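Local atomic coordinates of peptidase M14, carboxypeptidase A (Thermoplasmatales archaeon SCGC AB-540-F20, PDB entry 4XED), a protein that is probably a zinc-dependent metallocarboxypeptidase, represented by its PKD domain, a calcium-binding beta-sandwich module likely to serve in binding rather than in catalysis. Residues A[79-82]-A[86-89]; A[39-44]-A[49-54]; A[13-18]-A[24-29]; A[66-69]-A[73-76]; A[54-57]-A[61-64]. All coordinates share one frame; numbering follows the deposited sequence. Where two conformers were deposited one is given.

All five contacts belong to one beta sandwich. Interaction 2, the hairpin of strands 38-43 and 49-56, has the largest buried area; partly buried, it combines backbone pairing with an aromatic pair. Interaction 1 lies along strand 72-82 of the same sheet, at the calcium end, and is mostly polar, with backbone bonds, a salt bridge and a metal ligand. Interaction 4 uses the same strand at the far end, where a buried aromatic stack replaces polar bonds. Interaction 5 bridges the two sheets through apolar and ring contacts. Interaction 3, a surface contact at the edge of the other sheet, mixes strand pairing with a buried tyrosine. Backbone bonds tie its strand 24-29 to strand 62-66 of interaction 5.

Interaction 1: residues A[79-82]-A[86-89]; sequences KAKD and YESS. With CA (calcium ion), chain B; EDO (1,2-ethanediol), chain C.
Ala80 and Ser88 are tied by two bonds with different kinds of acceptor. Ser88 N gives an almost straight bond of 2.8 Å to Ala80 O, meeting it nearly along the C=O axis. Ala80 N turns to a side chain, Ser88 OG, 2.9 Å away. That hydroxyl works in both directions, since Ser88 OG also donates to Ser89 O at 2.8 Å. A chi1 of 78° sets OG between the backbone N and the carbonyl carbon of Ser88, where it can face the strand and reach both partners. Beyond the single bridge of Lys81 with Glu87, Asp82 N donates to Tyr86 O at 3.2 Å.

The carboxylate of Asp82 divides its work. Asp82 OD1 accepts from Tyr86 N at 3.0 Å, the donor standing above the carboxylate plane, and Asp82 OD2 binds the calcium ion at 2.4 Å. Held at both oxygens, the group can rotate little; Asn4, Asp5, Asp32, Asn34 and Asp36 complete the metal site. At the other end, the extended chain of Lys79 carries NZ to Glu87 OE1, a salt bridge of 2.9 Å on the syn side of the carboxylate. The same ammonium also donates to O1 of a 1,2-ethanediol molecule, probably from the crystallisation liquor.

Segment 79-82 lies on strand 72-82; segment 86-89 runs back beside it, in the loop before strand 91-97. The other edge of strand 72-82 is taken by strand 38-43, through backbone bonds of Lys79 with Tyr41 and Lys81 with Thr39, while Trp52 of strand 49-56 touches Lys79 and Glu87 and makes a cation-pi contact with Lys81.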
# COMPACT_ATOMS: atom_id res chain seq x y z
N LYS A 79 2.28 -3.19 -3.50
CA LYS A 79 2.26 -4.54 -4.11
C LYS A 79 2.28 -5.57 -2.98
O LYS A 79 2.53 -5.22 -1.82
CB LYS A 79 3.41 -4.73 -5.09
CG LYS A 79 4.78 -4.68 -4.47
CD LYS A 79 5.90 -4.94 -5.48
CE LYS A 79 7.28 -4.60 -4.86
NZ LYS A 79 8.40 -5.04 -5.76
N ALA A 80 1.97 -6.82 -3.32
CA ALA A 80 1.90 -7.85 -2.30
C ALA A 80 2.61 -9.09 -2.84
O ALA A 80 2.68 -9.33 -4.05
CB ALA A 80 0.46 -8.18 -1.98
N LYS A 81 3.11 -9.93 -1.94
CA LYS A 81 3.66 -11.21 -2.35
C LYS A 81 3.18 -12.26 -1.37
O LYS A 81 2.98 -12.00 -0.19
CB LYS A 81 5.17 -11.20 -2.43
CG LYS A 81 5.88 -11.22 -1.11
CD LYS A 81 7.40 -11.12 -1.31
CE LYS A 81 8.09 -11.01 0.01
NZ LYS A 81 9.57 -11.00 -0.14
N ASP A 82 2.96 -13.45 -1.88
CA ASP A 82 2.55 -14.52 -1.00
C ASP A 82 3.74 -15.20 -0.31
O ASP A 82 4.85 -14.75 -0.42
CB ASP A 82 1.66 -15.51 -1.77
CG ASP A 82 2.35 -16.21 -2.93
OD1 ASP A 82 3.58 -16.23 -3.04
OD2 ASP A 82 1.60 -16.81 -3.74
N TYR A 86 5.76 -14.97 -4.66
CA TYR A 86 5.21 -14.62 -5.96
C TYR A 86 4.58 -13.23 -5.81
O TYR A 86 3.68 -13.05 -4.98
CB TYR A 86 4.19 -15.66 -6.37
CG TYR A 86 3.99 -15.90 -7.86
CD1 TYR A 86 4.67 -15.19 -8.82
CD2 TYR A 86 3.10 -16.87 -8.28
CE1 TYR A 86 4.47 -15.45 -10.19
CE2 TYR A 86 2.88 -17.15 -9.64
CZ TYR A 86 3.57 -16.42 -10.58
OH TYR A 86 3.36 -16.68 -11.92
N GLU A 87 5.07 -12.27 -6.59
CA GLU A 87 4.69 -10.88 -6.40
C GLU A 87 3.63 -10.38 -7.36
O GLU A 87 3.66 -10.67 -8.56
CB GLU A 87 5.92 -9.96 -6.55
CG GLU A 87 7.06 -10.14 -5.53
CD GLU A 87 8.17 -9.05 -5.58
OE1 GLU A 87 7.89 -7.88 -5.97
OE2 GLU A 87 9.32 -9.35 -5.20
N SER A 88 2.72 -9.56 -6.84
CA SER A 88 1.72 -8.85 -7.64
C SER A 88 2.28 -7.61 -8.33
O SER A 88 3.39 -7.18 -8.07
CB SER A 88 0.57 -8.40 -6.73
OG SER A 88 0.91 -7.24 -5.98
N SER A 89 1.46 -7.04 -9.20
CA SER A 89 1.67 -5.69 -9.71
C SER A 89 1.29 -4.63 -8.66
O SER A 89 0.82 -4.98 -7.59
CB SER A 89 0.89 -5.50 -11.02
OG SER A 89 1.57 -6.16 -12.05
CA CA B . -0.61 -17.58 -4.08
C1 EDO C . 11.32 -3.36 -4.37
O1 EDO C . 10.75 -4.65 -4.32
C2 EDO C . 10.38 -2.45 -5.15
O2 EDO C . 11.13 -1.36 -5.69

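Interaction 2: residues A[39-44]-A[49-54]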
# COMPACT_ATOMS: atom_id res chain seq x y z
N THR A 39 2.43 -10.49 2.32
CA THR A 39 3.10 -9.32 2.86
C THR A 39 2.96 -8.19 1.83
O THR A 39 2.80 -8.46 0.64
CB THR A 39 4.59 -9.54 3.19
OG1 THR A 39 5.28 -10.07 2.05
CG2 THR A 39 4.73 -10.49 4.38
N TYR A 40 3.00 -6.95 2.29
CA TYR A 40 2.86 -5.78 1.44
C TYR A 40 4.15 -4.97 1.38
O TYR A 40 4.85 -4.84 2.37
CB TYR A 40 1.75 -4.86 1.97
CG TYR A 40 0.35 -5.44 1.92
CD1 TYR A 40 -0.44 -5.30 0.78
CD2 TYR A 40 -0.17 -6.12 3.00
CE1 TYR A 40 -1.73 -5.82 0.73
CE2 TYR A 40 -1.46 -6.66 2.96
CZ TYR A 40 -2.24 -6.49 1.82
OH TYR A 40 -3.51 -7.00 1.69
N TYR A 41 4.42 -4.42 0.20
CA TYR A 41 5.51 -3.47 -0.02
C TYR A 41 4.82 -2.18 -0.42
O TYR A 41 4.14 -2.13 -1.44
CB TYR A 41 6.49 -3.95 -1.09
CG TYR A 41 7.72 -3.10 -1.21
CD1 TYR A 41 7.66 -1.84 -1.78
CD2 TYR A 41 8.96 -3.57 -0.78
CE1 TYR A 41 8.76 -1.07 -1.90
CE2 TYR A 41 10.11 -2.78 -0.91
CZ TYR A 41 9.99 -1.52 -1.47
OH TYR A 41 11.08 -0.69 -1.65
N ILE A 42 4.94 -1.15 0.42
CA ILE A 42 4.30 0.14 0.22
C ILE A 42 5.38 1.20 -0.01
O ILE A 42 6.35 1.30 0.75
CB ILE A 42 3.46 0.51 1.45
CG1 ILE A 42 2.35 -0.54 1.66
CG2 ILE A 42 2.91 1.94 1.35
CD1 ILE A 42 1.69 -0.42 3.00
N GLU A 43 5.17 2.02 -1.04
CA GLU A 43 5.92 3.26 -1.29
C GLU A 43 5.01 4.43 -0.97
O GLU A 43 3.89 4.51 -1.47
CB GLU A 43 6.33 3.37 -2.75
CG GLU A 43 7.29 2.33 -3.22
CD GLU A 43 7.57 2.42 -4.70
OE1 GLU A 43 6.81 3.11 -5.44
OE2 GLU A 43 8.55 1.80 -5.15
N TRP A 44 5.45 5.34 -0.11
CA TRP A 44 4.66 6.52 0.19
C TRP A 44 4.87 7.66 -0.82
O TRP A 44 4.23 8.71 -0.74
CB TRP A 44 4.96 7.03 1.61
CG TRP A 44 4.52 6.07 2.68
CD1 TRP A 44 5.30 5.35 3.51
CD2 TRP A 44 3.17 5.74 3.03
NE1 TRP A 44 4.55 4.58 4.36
CE2 TRP A 44 3.22 4.80 4.09
CE3 TRP A 44 1.90 6.15 2.56
CZ2 TRP A 44 2.07 4.30 4.70
CZ3 TRP A 44 0.76 5.63 3.15
CH2 TRP A 44 0.86 4.71 4.20
N THR A 49 9.20 3.85 2.75
CA THR A 49 8.59 2.58 2.37
C THR A 49 8.21 1.74 3.58
O THR A 49 8.76 1.95 4.68
CB THR A 49 9.57 1.73 1.51
OG1 THR A 49 10.79 1.55 2.25
CG2 THR A 49 9.87 2.40 0.17
N GLU A 50 7.31 0.78 3.37
CA GLU A 50 7.06 -0.31 4.29
C GLU A 50 7.46 -1.56 3.53
O GLU A 50 6.82 -1.92 2.54
CB GLU A 50 5.59 -0.33 4.71
CG GLU A 50 4.98 1.01 5.16
CD GLU A 50 5.66 1.64 6.37
OE1 GLU A 50 6.21 0.90 7.22
OE2 GLU A 50 5.60 2.89 6.46
N GLU A 51 8.55 -2.21 3.94
CA GLU A 51 9.16 -3.25 3.10
C GLU A 51 8.74 -4.64 3.52
O GLU A 51 9.30 -5.27 4.42
CB GLU A 51 10.68 -3.09 3.03
CG GLU A 51 10.98 -1.70 2.49
CD GLU A 51 12.40 -1.46 2.01
OE1 GLU A 51 13.26 -2.37 2.14
OE2 GLU A 51 12.64 -0.34 1.49
N TRP A 52 7.73 -5.15 2.83
CA TRP A 52 7.22 -6.50 3.06
C TRP A 52 6.73 -6.68 4.50
O TRP A 52 7.17 -7.55 5.26
CB TRP A 52 8.24 -7.55 2.65
CG TRP A 52 8.65 -7.42 1.21
CD1 TRP A 52 9.91 -7.22 0.74
CD2 TRP A 52 7.80 -7.45 0.04
NE1 TRP A 52 9.91 -7.14 -0.61
CE2 TRP A 52 8.63 -7.27 -1.07
CE3 TRP A 52 6.42 -7.63 -0.16
CZ2 TRP A 52 8.15 -7.28 -2.38
CZ3 TRP A 52 5.94 -7.61 -1.48
CH2 TRP A 52 6.81 -7.44 -2.56
N ILE A 53 5.81 -5.81 4.88
CA ILE A 53 5.19 -5.88 6.19
C ILE A 53 4.10 -6.97 6.21
O ILE A 53 3.45 -7.23 5.19
CB ILE A 53 4.62 -4.52 6.62
CG1 ILE A 53 3.72 -3.95 5.51
CG2 ILE A 53 5.77 -3.56 6.98
CD1 ILE A 53 2.93 -2.81 5.94
N GLY A 54 3.94 -7.61 7.37
CA GLY A 54 3.08 -8.78 7.48
C GLY A 54 3.86 -9.95 8.05
O GLY A 54 4.87 -9.77 8.69
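Tyr40 pairs with Ile53, and Ile42 with Glu50, in the antiparallel beta hairpin of strands 38-43 and 49-56, whose short segments 39-43 and 49-51 run 163° apart. Both are hydrogen-bonded pairs; Glu43 and Thr49 form the non-hydrogen-bonded pair next to the turn. Between Tyr40 and Ile42 the register slips by one residue: Trp52 and Ile53 both face Tyr40, a G1 beta bulge, and the second strand turns a corner there.

On one side of the hairpin Tyr41 meets Trp52. Its CB sits squarely over the six-membered ring of Trp52, 3.6 Å from the centroid, and its ring edge points at the face of the five-membered ring in a T-shaped pair, with planes 62° apart. Tyr41 CG lies anti to the backbone N (chi1 -172°), which swings the ring out alongside Glu51, whose CG approaches Tyr41 CE2 to 3.7 Å. Thr49 OG1 donates to Glu51 OE2, steadying that carboxylate.

Ile42, Glu50 and Trp44 meet on the other face. Glu50 bends at chi2, bringing its carboxylate to the indole edge, where Trp44 NE1 donates to the anti lone pair of Glu50 OE2 at 2.9 Å, almost straight and within the ring plane.

Interaction 3: residues A[13-18]-A[24-29]; sequences TGPTNG and YNYTFV
Tyr26 lays its ring beside Gly14 and Pro15 and ends in a bond from OH to Pro15 O, 2.7 Å long, on a lone pair in the carbonyl plane. The acceptor lies close to the ring plane, where a phenolic O-H prefers to point, and the bond anchors the far end of the side chain. With CG beside the backbone N (chi1 -65°), the ring runs along segment 13-18, and Gly14 CA rests 3.7 Å from Tyr26 CD1; packing on Gly14 and Pro15 sets its turn. A side chain at Gly14 would collide with that ring atom and with Asn25 O.

Pro15 fits between two tyrosines. Its CD touches Tyr26 CE1 at 3.8 Å and its CG touches Tyr24 CD1 at the same distance. Tyr24 has a similar first torsion, and its far end passes Gly18, whose CA comes within 3.3 Å of Tyr24 OH; the hydroxyl bonds to Asn19 N. Here too a beta carbon would strike the ring.

Thr13 and Thr27 form an antiparallel hydrogen-bonded pair, with Thr27 N to Thr13 O at 2.8 Å, and their side chains run alongside each other, Thr13 OG1 against Thr27 CB. Thr27 OG1 donates to a water that gives its protons to Thr13 O and Asn25 O.

Beyond Thr13 the backbone of segment 13-18 no longer pairs with strand 24-29, and Thr16 and Gly18 form backbone bonds with Thr96 of strand 91-97. A first strand on the edge of one sheet whose chain passes over to the other is familiar from immunoglobulin-like sandwiches, the class to which PKD domains belong.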
# COMPACT_ATOMS: atom_id res chain seq x y z
N THR A 13 -7.00 3.07 -0.50
CA THR A 13 -7.91 4.21 -0.42
C THR A 13 -7.54 5.11 0.74
O THR A 13 -7.07 4.64 1.78
CB THR A 13 -9.42 3.77 -0.33
OG1 THR A 13 -9.64 3.01 0.85
CG2 THR A 13 -9.82 2.96 -1.54
N GLY A 14 -7.81 6.39 0.58
CA GLY A 14 -7.59 7.35 1.65
C GLY A 14 -7.60 8.73 1.01
O GLY A 14 -7.91 8.88 -0.17
N PRO A 15 -7.31 9.76 1.82
CA PRO A 15 -7.38 11.14 1.33
C PRO A 15 -6.38 11.41 0.21
O PRO A 15 -5.20 11.07 0.32
CB PRO A 15 -7.05 11.97 2.55
CG PRO A 15 -7.20 11.12 3.67
CD PRO A 15 -7.02 9.70 3.25
N THR A 16 -6.84 12.08 -0.84
CA THR A 16 -5.99 12.37 -2.00
C THR A 16 -5.52 13.82 -2.03
O THR A 16 -4.78 14.21 -2.93
CB THR A 16 -6.68 12.02 -3.33
OG1 THR A 16 -7.83 12.82 -3.45
CG2 THR A 16 -7.06 10.56 -3.40
N ASN A 17 -5.99 14.61 -1.07
CA ASN A 17 -5.52 15.98 -0.89
C ASN A 17 -5.56 16.25 0.59
O ASN A 17 -6.45 15.78 1.30
CB ASN A 17 -6.41 16.97 -1.65
CG ASN A 17 -5.67 18.24 -2.04
OD1 ASN A 17 -4.99 18.86 -1.22
ND2 ASN A 17 -5.78 18.62 -3.31
N GLY A 18 -4.58 16.97 1.08
CA GLY A 18 -4.53 17.31 2.48
C GLY A 18 -3.59 18.46 2.74
O GLY A 18 -3.17 19.17 1.81
N TYR A 24 -2.50 11.27 7.83
CA TYR A 24 -3.67 10.70 7.13
C TYR A 24 -3.59 9.18 7.09
O TYR A 24 -2.51 8.61 7.08
CB TYR A 24 -3.77 11.28 5.71
CG TYR A 24 -4.02 12.79 5.72
CD1 TYR A 24 -5.28 13.32 6.03
CD2 TYR A 24 -3.01 13.67 5.40
CE1 TYR A 24 -5.51 14.68 6.03
CE2 TYR A 24 -3.22 15.04 5.43
CZ TYR A 24 -4.47 15.53 5.74
OH TYR A 24 -4.67 16.89 5.74
N ASN A 25 -4.76 8.54 7.08
CA ASN A 25 -4.88 7.08 7.10
C ASN A 25 -5.19 6.51 5.73
O ASN A 25 -6.08 6.99 5.04
CB ASN A 25 -6.04 6.67 8.02
CG ASN A 25 -5.79 7.02 9.43
OD1 ASN A 25 -4.73 6.73 9.97
ND2 ASN A 25 -6.77 7.62 10.07
N TYR A 26 -4.47 5.45 5.38
CA TYR A 26 -4.64 4.73 4.12
C TYR A 26 -4.99 3.27 4.40
O TYR A 26 -4.36 2.62 5.23
CB TYR A 26 -3.36 4.91 3.24
CG TYR A 26 -3.26 6.36 2.88
CD1 TYR A 26 -3.89 6.88 1.76
CD2 TYR A 26 -2.62 7.26 3.72
CE1 TYR A 26 -3.93 8.23 1.52
CE2 TYR A 26 -2.62 8.64 3.47
CZ TYR A 26 -3.29 9.11 2.39
OH TYR A 26 -3.29 10.48 2.16
N THR A 27 -5.98 2.80 3.66
CA THR A 27 -6.48 1.44 3.78
C THR A 27 -5.96 0.63 2.61
O THR A 27 -6.12 1.03 1.45
CB THR A 27 -8.01 1.44 3.78
OG1 THR A 27 -8.48 2.22 4.88
CG2 THR A 27 -8.54 0.03 3.86
N PHE A 28 -5.33 -0.52 2.91
CA PHE A 28 -4.71 -1.38 1.91
C PHE A 28 -5.37 -2.74 1.99
O PHE A 28 -5.54 -3.29 3.10
CB PHE A 28 -3.21 -1.56 2.17
CG PHE A 28 -2.42 -0.27 2.11
CD1 PHE A 28 -2.34 0.57 3.20
CD2 PHE A 28 -1.74 0.10 0.97
CE1 PHE A 28 -1.63 1.76 3.16
CE2 PHE A 28 -1.03 1.29 0.92
CZ PHE A 28 -0.98 2.11 2.04
N VAL A 29 -5.68 -3.33 0.84
CA VAL A 29 -6.15 -4.71 0.87
C VAL A 29 -5.99 -5.40 -0.47
O VAL A 29 -6.15 -4.79 -1.53
CB VAL A 29 -7.64 -4.82 1.31
CG1 VAL A 29 -8.55 -4.10 0.34
CG2 VAL A 29 -8.09 -6.28 1.52
O HOH W 1 -8.35 5.09 4.68

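Interaction 4: residues A[66-69]-A[73-76]; sequences HTWD and TYVV
Trp68 and Tyr74 form an offset stack inside the beta sandwich of this PKD domain, where the loop after strand 62-66 meets strand 72-82. The ring of Tyr74 pairs with the five-membered half of the indole, centroids 4.1 Å apart and planes inclined by 27°. The overlap is closest at the pyrrole edge: Trp68 CD1 stands over the centre of the Tyr74 ring, and Trp68 NE1 comes within 3.4 Å of Tyr74 CG. Starting from facing backbones, the side chains run antiparallel, each ring overlapping the other's flank.

Both reach the stack with CG beside the backbone N, chi1 being -68° in Trp68 and -62° in Tyr74. Polar bonds then hold the two rings from outside. Trp68 NE1 donates to Trp44 O, which satisfies the buried indole nitrogen, and Tyr74 OH is hydrogen-bonded to Lys70 O. His66 meets the opposite face of the indole with its ring edge, its CD2 3.4 Å above the Trp68 plane, while Tyr74 stacks on the other.

A serine in place of Tyr74 would probably strip one face of the indole of its aromatic neighbour and leave Lys70 O without this phenolic partner.

Val76, two residues further along the strand on the same side, adds a smaller apolar contact on the benzo half of the indole. It comes to the ring edge near its plane, with Val76 CG2 3.7 Å from Trp68 CZ2.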
# COMPACT_ATOMS: atom_id res chain seq x y z
N HIS A 66 0.37 8.03 7.38
CA HIS A 66 1.59 8.67 6.90
C HIS A 66 1.37 10.17 6.97
O HIS A 66 0.23 10.64 6.94
CB HIS A 66 1.95 8.21 5.49
CG HIS A 66 3.35 8.58 5.08
ND1 HIS A 66 4.46 8.01 5.66
CD2 HIS A 66 3.81 9.46 4.16
CE1 HIS A 66 5.55 8.53 5.11
NE2 HIS A 66 5.18 9.39 4.18
N THR A 67 2.49 10.88 7.07
CA THR A 67 2.52 12.34 7.05
C THR A 67 3.57 12.76 6.02
O THR A 67 4.66 12.19 6.00
CB THR A 67 2.91 12.90 8.45
OG1 THR A 67 2.04 12.34 9.45
CG2 THR A 67 2.78 14.37 8.49
N TRP A 68 3.23 13.71 5.16
CA TRP A 68 4.19 14.27 4.21
C TRP A 68 4.59 15.67 4.70
O TRP A 68 3.73 16.49 5.05
CB TRP A 68 3.58 14.36 2.81
CG TRP A 68 3.32 13.03 2.15
CD1 TRP A 68 4.16 12.38 1.30
CD2 TRP A 68 2.16 12.20 2.27
NE1 TRP A 68 3.61 11.20 0.87
CE2 TRP A 68 2.38 11.06 1.45
CE3 TRP A 68 0.97 12.28 2.99
CZ2 TRP A 68 1.45 10.02 1.34
CZ3 TRP A 68 0.05 11.26 2.86
CH2 TRP A 68 0.30 10.15 2.04
N ASP A 69 5.88 15.96 4.73
CA ASP A 69 6.33 17.23 5.31
C ASP A 69 6.88 18.18 4.24
O ASP A 69 7.62 19.10 4.56
CB ASP A 69 7.39 16.99 6.39
CG ASP A 69 6.81 16.35 7.66
OD1 ASP A 69 5.65 16.62 8.03
OD2 ASP A 69 7.56 15.57 8.29
N THR A 73 3.13 16.26 -5.13
CA THR A 73 2.19 15.25 -5.51
C THR A 73 2.90 13.91 -5.36
O THR A 73 3.94 13.70 -5.98
CB THR A 73 1.73 15.47 -6.96
OG1 THR A 73 1.07 16.73 -7.08
CG2 THR A 73 0.78 14.38 -7.40
N TYR A 74 2.34 13.02 -4.55
CA TYR A 74 3.00 11.78 -4.14
C TYR A 74 2.24 10.57 -4.67
O TYR A 74 1.02 10.45 -4.46
CB TYR A 74 3.09 11.76 -2.61
CG TYR A 74 3.93 12.91 -2.07
CD1 TYR A 74 5.31 12.81 -2.07
CD2 TYR A 74 3.35 14.06 -1.54
CE1 TYR A 74 6.08 13.84 -1.60
CE2 TYR A 74 4.12 15.08 -1.06
CZ TYR A 74 5.49 14.95 -1.09
OH TYR A 74 6.32 15.93 -0.62
N VAL A 75 2.96 9.66 -5.28
CA VAL A 75 2.34 8.44 -5.79
C VAL A 75 2.53 7.34 -4.77
O VAL A 75 3.62 6.78 -4.62
CB VAL A 75 2.92 8.04 -7.14
CG1 VAL A 75 2.15 6.87 -7.67
CG2 VAL A 75 2.85 9.21 -8.11
N VAL A 76 1.47 7.06 -4.01
CA VAL A 76 1.49 5.98 -3.05
C VAL A 76 1.26 4.68 -3.85
O VAL A 76 0.33 4.61 -4.66
CB VAL A 76 0.40 6.15 -2.00
CG1 VAL A 76 0.34 4.97 -1.06
CG2 VAL A 76 0.60 7.45 -1.24

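Interaction 5: residues A[54-57]-A[61-64]; sequences GPYA and EVIF
Tyr56 reaches across the beta sandwich to Val62 and Phe64, so that the end of strand 49-56 in one sheet is joined to strand 62-66 in the other. The backbones stay well apart, with Tyr56 CA and Val62 CA 8.3 Å from each other, and side chains alone make the contact.

The first kind of interaction is CH-pi. Val62 sets one methyl over a face of the tyrosine ring: CG1 is 3.7 Å from the centroid, 15° off the normal, and somewhat displaced toward the rim, so that it comes nearest Tyr56 CD1, at 3.6 Å. The torsion of Val62 explains which methyl does this. CG1 is anti to the carbonyl carbon (chi1 -62°) and projects toward the tyrosine.

The second kind is an approach at the ring ends. Tyr56 and Phe64 approach head-on from the two sheets, and Tyr56 CZ packs against Phe64 CZ at 4.1 Å. Val62 and Phe64, two residues apart on their strand, thus meet the inner part and the outer end of one phenol.

Replacing Tyr56 with an alanine would probably open a gap between the sheets, leaving the Val62 methyl without its aromatic face and the end of Phe64 without this neighbour.

Around the contact, Tyr40 of strand 38-43 touches both Tyr56 and Val62, and Phe64 extends the apolar layer to Ile42 and Trp44. The phenol oxygen lies at the edge of the Phe64 ring, in its plane, with Tyr56 OH 3.3 Å from Phe64 CZ.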
# COMPACT_ATOMS: atom_id res chain seq x y z
N GLY A 54 3.94 -7.61 7.37
CA GLY A 54 3.08 -8.78 7.48
C GLY A 54 3.86 -9.95 8.05
O GLY A 54 4.87 -9.77 8.69
N PRO A 55 3.39 -11.18 7.82
CA PRO A 55 2.25 -11.52 6.96
C PRO A 55 0.90 -11.15 7.55
O PRO A 55 0.73 -11.06 8.77
CB PRO A 55 2.36 -13.05 6.83
CG PRO A 55 3.10 -13.48 8.06
CD PRO A 55 4.07 -12.37 8.33
N TYR A 56 -0.05 -10.97 6.63
CA TYR A 56 -1.46 -10.74 6.92
C TYR A 56 -2.29 -11.80 6.20
O TYR A 56 -1.83 -12.40 5.21
CB TYR A 56 -1.89 -9.37 6.45
CG TYR A 56 -1.19 -8.24 7.16
CD1 TYR A 56 -1.53 -7.88 8.46
CD2 TYR A 56 -0.17 -7.54 6.54
CE1 TYR A 56 -0.87 -6.82 9.10
CE2 TYR A 56 0.50 -6.50 7.17
CZ TYR A 56 0.15 -6.14 8.44
OH TYR A 56 0.82 -5.11 9.06
N ALA A 57 -3.52 -12.03 6.66
CA ALA A 57 -4.44 -12.94 5.98
C ALA A 57 -4.79 -12.35 4.61
O ALA A 57 -4.98 -11.12 4.48
CB ALA A 57 -5.70 -13.12 6.80
N GLU A 61 -8.09 -6.15 5.56
CA GLU A 61 -7.78 -4.72 5.36
C GLU A 61 -6.79 -4.28 6.43
O GLU A 61 -6.97 -4.58 7.62
CB GLU A 61 -9.03 -3.86 5.41
CG GLU A 61 -9.99 -4.08 4.25
CD GLU A 61 -11.19 -3.14 4.33
OE1 GLU A 61 -12.05 -3.31 5.25
OE2 GLU A 61 -11.29 -2.21 3.51
N VAL A 62 -5.74 -3.61 5.98
CA VAL A 62 -4.72 -3.11 6.90
C VAL A 62 -4.61 -1.61 6.68
O VAL A 62 -4.54 -1.14 5.54
CB VAL A 62 -3.39 -3.86 6.72
CG1 VAL A 62 -3.56 -5.30 7.04
CG2 VAL A 62 -2.87 -3.77 5.37
N ILE A 63 -4.60 -0.85 7.78
CA ILE A 63 -4.64 0.60 7.72
C ILE A 63 -3.35 1.14 8.28
O ILE A 63 -2.98 0.83 9.42
CB ILE A 63 -5.90 1.16 8.45
CG1 ILE A 63 -7.16 0.56 7.75
CG2 ILE A 63 -5.86 2.66 8.46
CD1 ILE A 63 -8.51 0.74 8.33
N PHE A 64 -2.63 1.93 7.48
CA PHE A 64 -1.40 2.60 7.89
C PHE A 64 -1.50 4.08 7.64
O PHE A 64 -2.04 4.49 6.62
CB PHE A 64 -0.22 2.04 7.13
CG PHE A 64 -0.01 0.59 7.33
CD1 PHE A 64 0.24 0.06 8.59
CD2 PHE A 64 -0.08 -0.25 6.25
CE1 PHE A 64 0.43 -1.30 8.76
CE2 PHE A 64 0.11 -1.59 6.40
CZ PHE A 64 0.35 -2.13 7.66